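Botulinum neurotoxin type G (PDB 3MPP) targets host cells through its receptor-binding domain and delivers a zinc metalloprotease light chain into their cytosol. Local coordinates at residues Arg321-Val326 with Phe346-Gln351; Thr333-Ala338 with Asn395-Ser400. The protein carries 4 engineered substitutions. All blocks are in the same frame, centred on the assembly; numbering follows the deposited sequence. Where two conformers were deposited one is given.

Interaction 1: Arg321-Val326 with Phe346-Gln351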
ATOM      1  N   ARG A 321      27.554  -0.443  -1.574  1.00 23.81           N
ATOM      2  CA  ARG A 321      26.833  -0.167  -0.350  1.00 22.01           C
ATOM      3  C   ARG A 321      26.818   1.323  -0.168  1.00 25.56           C
ATOM      4  O   ARG A 321      27.686   2.025  -0.700  1.00 21.74           O
ATOM      5  CB  ARG A 321      27.538  -0.831   0.837  1.00 18.45           C
ATOM      6  CG  ARG A 321      26.961  -0.448   2.201  1.00 21.23           C
ATOM      7  CD  ARG A 321      27.529  -1.334   3.296  1.00 24.36           C
ATOM      8  NE  ARG A 321      27.089  -2.711   3.118  1.00 27.86           N
ATOM      9  CZ  ARG A 321      27.513  -3.730   3.856  1.00 36.29           C
ATOM     10  NH1 ARG A 321      28.403  -3.531   4.828  1.00 31.19           N
ATOM     11  NH2 ARG A 321      27.043  -4.947   3.621  1.00 38.98           N
ATOM     12  N   VAL A 322      25.827   1.810   0.571  1.00 20.69           N
ATOM     13  CA  VAL A 322      25.714   3.228   0.848  1.00 19.27           C
ATOM     14  C   VAL A 322      26.592   3.594   2.038  1.00 23.61           C
ATOM     15  O   VAL A 322      26.497   2.967   3.089  1.00 22.48           O
ATOM     16  CB  VAL A 322      24.250   3.624   1.149  1.00 22.63           C
ATOM     17  CG1 VAL A 322      24.165   5.100   1.486  1.00 21.31           C
ATOM     18  CG2 VAL A 322      23.322   3.278  -0.056  1.00 20.56           C
ATOM     19  N   TYR A 323      27.445   4.605   1.865  1.00 19.74           N
ATOM     20  CA  TYR A 323      28.289   5.095   2.960  1.00 23.14           C
ATOM     21  C   TYR A 323      28.061   6.567   3.282  1.00 22.78           C
ATOM     22  O   TYR A 323      27.824   7.392   2.397  1.00 23.40           O
ATOM     23  CB  TYR A 323      29.783   4.856   2.688  1.00 23.54           C
ATOM     24  CG  TYR A 323      30.192   3.399   2.719  1.00 28.36           C
ATOM     25  CD1 TYR A 323      30.656   2.809   3.885  1.00 26.52           C
ATOM     26  CD2 TYR A 323      30.099   2.613   1.576  1.00 25.22           C
ATOM     27  CE1 TYR A 323      31.038   1.473   3.912  1.00 27.99           C
ATOM     28  CE2 TYR A 323      30.463   1.281   1.591  1.00 26.69           C
ATOM     29  CZ  TYR A 323      30.933   0.716   2.758  1.00 29.76           C
ATOM     30  OH  TYR A 323      31.273  -0.611   2.756  1.00 27.86           O
ATOM     31  N   VAL A 324      28.159   6.885   4.563  1.00 24.48           N
ATOM     32  CA  VAL A 324      28.085   8.253   5.022  1.00 21.07           C
ATOM     33  C   VAL A 324      29.487   8.795   5.322  1.00 26.12           C
ATOM     34  O   VAL A 324      30.273   8.146   6.012  1.00 21.95           O
ATOM     35  CB  VAL A 324      27.213   8.336   6.279  1.00 25.59           C
ATOM     36  CG1 VAL A 324      27.331   9.724   6.929  1.00 26.00           C
ATOM     37  CG2 VAL A 324      25.769   8.030   5.915  1.00 23.68           C
ATOM     38  N   LEU A 325      29.799   9.982   4.811  1.00 23.58           N
ATOM     39  CA  LEU A 325      31.077  10.603   5.135  1.00 23.10           C
ATOM     40  C   LEU A 325      31.025  11.118   6.571  1.00 28.16           C
ATOM     41  O   LEU A 325      30.341  12.089   6.855  1.00 34.93           O
ATOM     42  CB  LEU A 325      31.383  11.734   4.151  1.00 28.35           C
ATOM     43  CG  LEU A 325      32.136  11.279   2.897  1.00 44.87           C
ATOM     44  CD1 LEU A 325      31.254  10.399   2.031  1.00 49.10           C
ATOM     45  CD2 LEU A 325      32.663  12.471   2.101  1.00 53.66           C
ATOM     46  N   VAL A 326      31.741  10.467   7.479  1.00 29.84           N
ATOM     47  CA  VAL A 326      31.611  10.787   8.903  1.00 38.11           C
ATOM     48  C   VAL A 326      32.325  12.052   9.364  1.00 37.30           C
ATOM     49  O   VAL A 326      31.929  12.652  10.357  1.00 45.89           O
ATOM     50  CB  VAL A 326      32.058   9.619   9.804  1.00 46.20           C
ATOM     51  CG1 VAL A 326      31.015   8.525   9.784  1.00 49.03           C
ATOM     52  CG2 VAL A 326      33.407   9.096   9.370  1.00 51.11           C
ATOM     53  N   PHE A 346      34.383   6.624   6.401  1.00 27.01           N
ATOM     54  CA  PHE A 346      33.024   6.372   5.936  1.00 27.22           C
ATOM     55  C   PHE A 346      32.330   5.454   6.934  1.00 32.66           C
ATOM     56  O   PHE A 346      32.992   4.721   7.670  1.00 33.65           O
ATOM     57  CB  PHE A 346      33.033   5.726   4.553  1.00 29.96           C
ATOM     58  CG  PHE A 346      33.847   6.479   3.529  1.00 38.29           C
ATOM     59  CD1 PHE A 346      33.425   7.715   3.057  1.00 35.60           C
ATOM     60  CD2 PHE A 346      35.017   5.941   3.026  1.00 39.28           C
ATOM     61  CE1 PHE A 346      34.177   8.407   2.105  1.00 35.95           C
ATOM     62  CE2 PHE A 346      35.768   6.624   2.076  1.00 43.82           C
ATOM     63  CZ  PHE A 346      35.340   7.858   1.615  1.00 35.19           C
ATOM     64  N   TYR A 347      31.001   5.481   6.948  1.00 29.12           N
ATOM     65  CA  TYR A 347      30.242   4.664   7.878  1.00 24.54           C
ATOM     66  C   TYR A 347      28.972   4.153   7.208  1.00 27.03           C
ATOM     67  O   TYR A 347      28.274   4.913   6.520  1.00 24.05           O
ATOM     68  CB  TYR A 347      29.893   5.508   9.101  1.00 28.50           C
ATOM     69  CG  TYR A 347      29.328   4.735  10.280  1.00 30.94           C
ATOM     70  CD1 TYR A 347      29.964   3.601  10.757  1.00 32.62           C
ATOM     71  CD2 TYR A 347      28.176   5.172  10.941  1.00 30.95           C
ATOM     72  CE1 TYR A 347      29.473   2.900  11.850  1.00 36.75           C
ATOM     73  CE2 TYR A 347      27.678   4.477  12.043  1.00 31.12           C
ATOM     74  CZ  TYR A 347      28.331   3.342  12.485  1.00 35.99           C
ATOM     75  OH  TYR A 347      27.852   2.635  13.564  1.00 39.20           O
ATOM     76  N   ASP A 348      28.650   2.876   7.418  1.00 23.77           N
ATOM     77  CA  ASP A 348      27.545   2.263   6.682  1.00 23.42           C
ATOM     78  C   ASP A 348      26.369   1.815   7.542  1.00 24.75           C
ATOM     79  O   ASP A 348      25.350   1.371   7.021  1.00 23.81           O
ATOM     80  CB  ASP A 348      28.034   1.093   5.826  1.00 19.96           C
ATOM     81  CG  ASP A 348      28.696  -0.014   6.659  1.00 32.56           C
ATOM     82  OD1 ASP A 348      28.939   0.179   7.867  1.00 32.88           O
ATOM     83  OD2 ASP A 348      28.983  -1.076   6.092  1.00 32.51           O
ATOM     84  N   VAL A 349      26.497   1.959   8.849  1.00 26.94           N
ATOM     85  CA  VAL A 349      25.429   1.538   9.757  1.00 27.10           C
ATOM     86  C   VAL A 349      24.298   2.588   9.845  1.00 28.56           C
ATOM     87  O   VAL A 349      24.488   3.718  10.330  1.00 24.96           O
ATOM     88  CB  VAL A 349      25.986   1.221  11.148  1.00 25.97           C
ATOM     89  CG1 VAL A 349      24.856   0.797  12.074  1.00 30.06           C
ATOM     90  CG2 VAL A 349      27.075   0.128  11.041  1.00 30.86           C
ATOM     91  N   LEU A 350      23.127   2.201   9.349  1.00 23.13           N
ATOM     92  CA  LEU A 350      21.980   3.089   9.267  1.00 23.79           C
ATOM     93  C   LEU A 350      20.833   2.576  10.128  1.00 27.46           C
ATOM     94  O   LEU A 350      20.852   1.441  10.603  1.00 24.43           O
ATOM     95  CB  LEU A 350      21.478   3.159   7.821  1.00 21.85           C
ATOM     96  CG  LEU A 350      22.539   3.402   6.755  1.00 22.17           C
ATOM     97  CD1 LEU A 350      21.911   3.334   5.348  1.00 23.01           C
ATOM     98  CD2 LEU A 350      23.221   4.739   7.023  1.00 19.53           C
ATOM     99  N   GLN A 351      19.820   3.420  10.300  1.00 27.86           N
ATOM    100  CA  GLN A 351      18.619   3.044  11.035  0.55 28.60           C
ATOM    101  C   GLN A 351      17.392   3.519  10.273  1.00 31.24           C
ATOM    102  O   GLN A 351      17.309   4.688   9.878  1.00 27.98           O
ATOM    103  CB  GLN A 351      18.628   3.655  12.435  0.55 27.26           C
ATOM    104  CG  GLN A 351      19.835   3.286  13.271  0.55 25.33           C
ATOM    105  CD  GLN A 351      19.986   4.179  14.490  0.55 35.31           C
ATOM    106  OE1 GLN A 351      19.049   4.348  15.267  0.55 39.07           O
ATOM    107  NE2 GLN A 351      21.173   4.754  14.664  0.55 38.64           N
TER
HETATM  108  O   HOH W   1      24.664   1.120   4.289  1.00 20.86           O
HETATM  109  O   HOH W   2      31.789  -1.748   5.416  1.00 46.02           O
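Within the beta-trefoil half of the receptor-binding domain, V324 and Y347 form the hydrogen-bonded pair of a short antiparallel ladder between strands 320-325 and 346-353. V324 N gives a nearly straight bond to Y347 O (2.8 Å, 171°), and Y347 N returns one to V324 O at 2.9 Å. L325 and F346 follow as a non-hydrogen-bonded pair. Their side chains run alongside each other in the same direction, with L325 CD1 in the plane of the F346 ring and 3.5 Å from its edge atom CE1. Just past the strand end, V326 CG1 lies close against Y347 CB (3.3 Å).

Beyond Y347 the second strand breaks, and the link changes in kind. Water 1 donates to V322 O (2.9 Å) and to D348 O, joining the two backbones by a solvent molecule; L350, farther on, pairs through its backbone with I308 of strand 307-312. At the break, D348 CG sits between its own backbone N and carbonyl carbon (chi1 60°), which sets this carboxylate carbon beside the Y323 ring. The two side chains point the same way, with their planes only 7° apart and Y323 CE1 3.6 Å from D348 CB. R321 NH1 reaches D348 OD2 at 2.8 Å in a salt bridge, meeting the oxygen nearly along its C-O axis. Water 2 donates to that same oxygen and also hydrogen-bonds Y323 OH. N311 OD1 accepts from R321 NE, and Y309 makes a cation-pi contact with the guanidinium, so the arginine is held by more than its carboxylate partner.

The chemistry thus passes from direct backbone hydrogen bonds to a charge pair and bridging waters just where the strand breaks, and the negative charge of D348 is probably steadied by both R321 and water 2.

Interaction 2: Thr333-Ala338 with Asn395-Ser400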
ATOM      1  N   THR A 333      25.737  16.389   2.986  1.00 22.86           N
ATOM      2  CA  THR A 333      26.827  15.756   2.254  0.62 26.15           C
ATOM      3  C   THR A 333      26.271  14.690   1.331  1.00 28.40           C
ATOM      4  O   THR A 333      25.284  14.018   1.657  1.00 26.59           O
ATOM      5  CB  THR A 333      27.876  15.131   3.203  0.62 28.79           C
ATOM      6  OG1 THR A 333      28.304  16.108   4.156  0.62 32.24           O
ATOM      7  CG2 THR A 333      29.078  14.622   2.427  0.62 28.84           C
ATOM      8  N   GLN A 334      26.897  14.557   0.169  1.00 24.24           N
ATOM      9  CA  GLN A 334      26.506  13.540  -0.799  1.00 22.96           C
ATOM     10  C   GLN A 334      26.819  12.175  -0.222  1.00 22.40           C
ATOM     11  O   GLN A 334      27.868  11.989   0.402  1.00 23.52           O
ATOM     12  CB  GLN A 334      27.257  13.767  -2.116  1.00 21.17           C
ATOM     13  CG  GLN A 334      26.699  14.945  -2.905  1.00 28.09           C
ATOM     14  CD  GLN A 334      27.783  15.820  -3.516  1.00 38.29           C
ATOM     15  OE1 GLN A 334      28.775  16.135  -2.874  1.00 35.97           O
ATOM     16  NE2 GLN A 334      27.582  16.221  -4.759  1.00 35.30           N
ATOM     17  N   LEU A 335      25.901  11.224  -0.390  1.00 20.83           N
ATOM     18  CA  LEU A 335      26.168   9.848   0.040  1.00 22.12           C
ATOM     19  C   LEU A 335      27.173   9.221  -0.912  1.00 25.80           C
ATOM     20  O   LEU A 335      27.160   9.512  -2.110  1.00 23.87           O
ATOM     21  CB  LEU A 335      24.870   9.012   0.074  1.00 19.28           C
ATOM     22  CG  LEU A 335      23.909   9.444   1.187  1.00 21.07           C
ATOM     23  CD1 LEU A 335      22.570   8.697   1.122  1.00 19.29           C
ATOM     24  CD2 LEU A 335      24.592   9.228   2.549  1.00 19.47           C
ATOM     25  N   PHE A 336      28.034   8.362  -0.365  1.00 20.67           N
ATOM     26  CA  PHE A 336      29.129   7.723  -1.094  1.00 22.37           C
ATOM     27  C   PHE A 336      28.705   6.302  -1.448  1.00 25.36           C
ATOM     28  O   PHE A 336      28.522   5.474  -0.563  1.00 24.33           O
ATOM     29  CB  PHE A 336      30.372   7.714  -0.188  1.00 22.75           C
ATOM     30  CG  PHE A 336      31.600   7.024  -0.780  1.00 29.34           C
ATOM     31  CD1 PHE A 336      32.036   7.300  -2.079  1.00 29.71           C
ATOM     32  CD2 PHE A 336      32.349   6.146  -0.003  1.00 30.25           C
ATOM     33  CE1 PHE A 336      33.177   6.673  -2.603  1.00 35.41           C
ATOM     34  CE2 PHE A 336      33.502   5.517  -0.514  1.00 30.16           C
ATOM     35  CZ  PHE A 336      33.915   5.782  -1.809  1.00 28.51           C
ATOM     36  N   LEU A 337      28.502   6.023  -2.735  1.00 20.76           N
ATOM     37  CA  LEU A 337      28.032   4.696  -3.138  1.00 20.59           C
ATOM     38  C   LEU A 337      29.273   3.975  -3.631  1.00 26.46           C
ATOM     39  O   LEU A 337      29.840   4.367  -4.656  1.00 28.02           O
ATOM     40  CB  LEU A 337      26.947   4.789  -4.240  1.00 21.40           C
ATOM     41  CG  LEU A 337      25.791   5.759  -3.968  1.00 31.95           C
ATOM     42  CD1 LEU A 337      24.722   5.750  -5.091  1.00 23.53           C
ATOM     43  CD2 LEU A 337      25.159   5.473  -2.604  1.00 28.67           C
ATOM     44  N   ALA A 338      29.723   2.962  -2.884  1.00 21.73           N
ATOM     45  CA  ALA A 338      31.059   2.376  -3.116  1.00 23.68           C
ATOM     46  C   ALA A 338      31.165   0.869  -2.834  1.00 22.54           C
ATOM     47  O   ALA A 338      30.346   0.300  -2.105  1.00 25.92           O
ATOM     48  CB  ALA A 338      32.087   3.127  -2.276  1.00 30.86           C
ATOM     49  N   ASN A 395      20.967  17.818  -8.178  1.00 26.30           N
ATOM     50  CA  ASN A 395      20.333  17.256  -6.994  1.00 25.36           C
ATOM     51  C   ASN A 395      20.891  15.861  -6.737  1.00 27.27           C
ATOM     52  O   ASN A 395      20.917  15.035  -7.640  1.00 24.45           O
ATOM     53  CB  ASN A 395      18.805  17.226  -7.175  1.00 30.41           C
ATOM     54  CG  ASN A 395      18.209  18.619  -7.227  1.00 28.12           C
ATOM     55  OD1 ASN A 395      18.760  19.545  -6.630  1.00 28.91           O
ATOM     56  ND2 ASN A 395      17.097  18.782  -7.934  1.00 29.32           N
ATOM     57  N   TYR A 396      21.346  15.615  -5.511  1.00 23.81           N
ATOM     58  CA  TYR A 396      22.027  14.364  -5.179  1.00 20.68           C
ATOM     59  C   TYR A 396      21.392  13.669  -3.983  1.00 24.79           C
ATOM     60  O   TYR A 396      20.898  14.331  -3.069  1.00 21.13           O
ATOM     61  CB  TYR A 396      23.500  14.622  -4.849  1.00 28.57           C
ATOM     62  CG  TYR A 396      24.330  14.999  -6.046  1.00 29.05           C
ATOM     63  CD1 TYR A 396      24.927  14.024  -6.833  1.00 34.59           C
ATOM     64  CD2 TYR A 396      24.513  16.330  -6.395  1.00 33.99           C
ATOM     65  CE1 TYR A 396      25.693  14.361  -7.935  1.00 36.95           C
ATOM     66  CE2 TYR A 396      25.285  16.679  -7.494  1.00 36.21           C
ATOM     67  CZ  TYR A 396      25.865  15.687  -8.260  1.00 43.65           C
ATOM     68  OH  TYR A 396      26.623  16.022  -9.356  1.00 52.24           O
ATOM     69  N   PHE A 397      21.404  12.336  -4.027  1.00 24.95           N
ATOM     70  CA  PHE A 397      21.129  11.465  -2.882  1.00 22.04           C
ATOM     71  C   PHE A 397      22.121  11.871  -1.793  1.00 23.29           C
ATOM     72  O   PHE A 397      23.327  11.765  -1.989  1.00 24.39           O
ATOM     73  CB  PHE A 397      21.390  10.021  -3.346  1.00 22.34           C
ATOM     74  CG  PHE A 397      20.902   8.930  -2.399  1.00 23.38           C
ATOM     75  CD1 PHE A 397      19.789   9.107  -1.583  1.00 22.35           C
ATOM     76  CD2 PHE A 397      21.545   7.683  -2.396  1.00 18.72           C
ATOM     77  CE1 PHE A 397      19.344   8.068  -0.741  1.00 19.56           C
ATOM     78  CE2 PHE A 397      21.109   6.646  -1.569  1.00 20.90           C
ATOM     79  CZ  PHE A 397      20.001   6.836  -0.749  1.00 23.06           C
ATOM     80  N   CYS A 398      21.627  12.363  -0.656  1.00 20.64           N
ATOM     81  CA  CYS A 398      22.518  12.919   0.352  1.00 20.28           C
ATOM     82  C   CYS A 398      22.028  12.581   1.751  1.00 23.54           C
ATOM     83  O   CYS A 398      20.954  12.010   1.921  1.00 25.03           O
ATOM     84  CB  CYS A 398      22.595  14.453   0.210  1.00 24.51           C
ATOM     85  SG  CYS A 398      21.073  15.291   0.720  1.00 27.22           S
ATOM     86  N   ILE A 399      22.835  12.933   2.746  1.00 20.48           N
ATOM     87  CA  ILE A 399      22.390  12.946   4.135  1.00 20.74           C
ATOM     88  C   ILE A 399      22.480  14.393   4.612  1.00 27.48           C
ATOM     89  O   ILE A 399      23.449  15.088   4.276  1.00 22.67           O
ATOM     90  CB  ILE A 399      23.232  11.982   5.018  1.00 20.79           C
ATOM     91  CG1 ILE A 399      22.698  11.953   6.460  1.00 26.87           C
ATOM     92  CG2 ILE A 399      24.711  12.349   4.983  1.00 25.54           C
ATOM     93  CD1 ILE A 399      23.214  10.768   7.298  1.00 19.81           C
ATOM     94  N   SER A 400      21.469  14.866   5.352  1.00 21.13           N
ATOM     95  CA  SER A 400      21.454  16.262   5.789  1.00 21.72           C
ATOM     96  C   SER A 400      20.886  16.468   7.197  1.00 25.85           C
ATOM     97  O   SER A 400      19.899  15.842   7.575  1.00 22.68           O
ATOM     98  CB  SER A 400      20.669  17.110   4.784  1.00 17.98           C
ATOM     99  OG  SER A 400      20.655  18.463   5.177  1.00 26.00           O
TER
HETATM  100  O   HOH W   3      25.051  10.324  -3.569  1.00 28.03           O
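T333 and I399 exchange two backbone hydrogen bonds, T333 N to I399 O and I399 N to T333 O, each 2.9 Å long and each meeting its carbonyl at 168°. One residue beyond the Q334-C398 pair, L335 N donates to F397 O over 3.1 Å. That carbonyl has a second donor: water 3 lies 2.7 Å from F397 O and also donates to L335 O, satisfying two backbone acceptors where the strands begin to part. The side-chain hydroxyls look elsewhere. T333 OG1 is hydrogen-bonded to S328 OG, while S400 OG pairs with W402 N.

Q334 bends at chi2, and its NE2 comes over one face of the Y396 ring, offset toward the rim, 3.5 Å from Y396 CD2; the amide stands steeply to the ring, their planes 81° apart. L335 CD1 forms a CH-pi contact with F397, 3.5 Å from the ring centroid and almost on its normal. L337 CD2 meets the same ring at its edge, and L335 CD2 packs on I399 CB at 3.9 Å. W420 and F377 meet F397 as well.

Antiparallel pairing over an aromatic and aliphatic interior belongs to the beta-trefoil of the C-terminal subdomain, and here strand 394-400 ends at S400, the first residue of the inferred ganglioside-binding motif that includes W402.

How the interactions relate
Strand 332-339 connects the two contacts: it lies beside strand 320-325 of interaction 1 and strand 394-400 of interaction 2 in one sheet. Backbone hydrogen bonds from Y323 N to F336 O and from R321 N to A338 O run between them, and F336 packs on L325 and stacks with F346. Interaction 2 is the more buried, its side chains meeting mainly through apolar and ring-face contacts; interaction 1 is only partly buried and adds a salt bridge. In both, a water bridges two backbone carbonyls near a break in one strand, a worked example of how solvent can supply donors where strands diverge. Of the two, only interaction 2 includes a residue of the inferred ganglioside-binding motif.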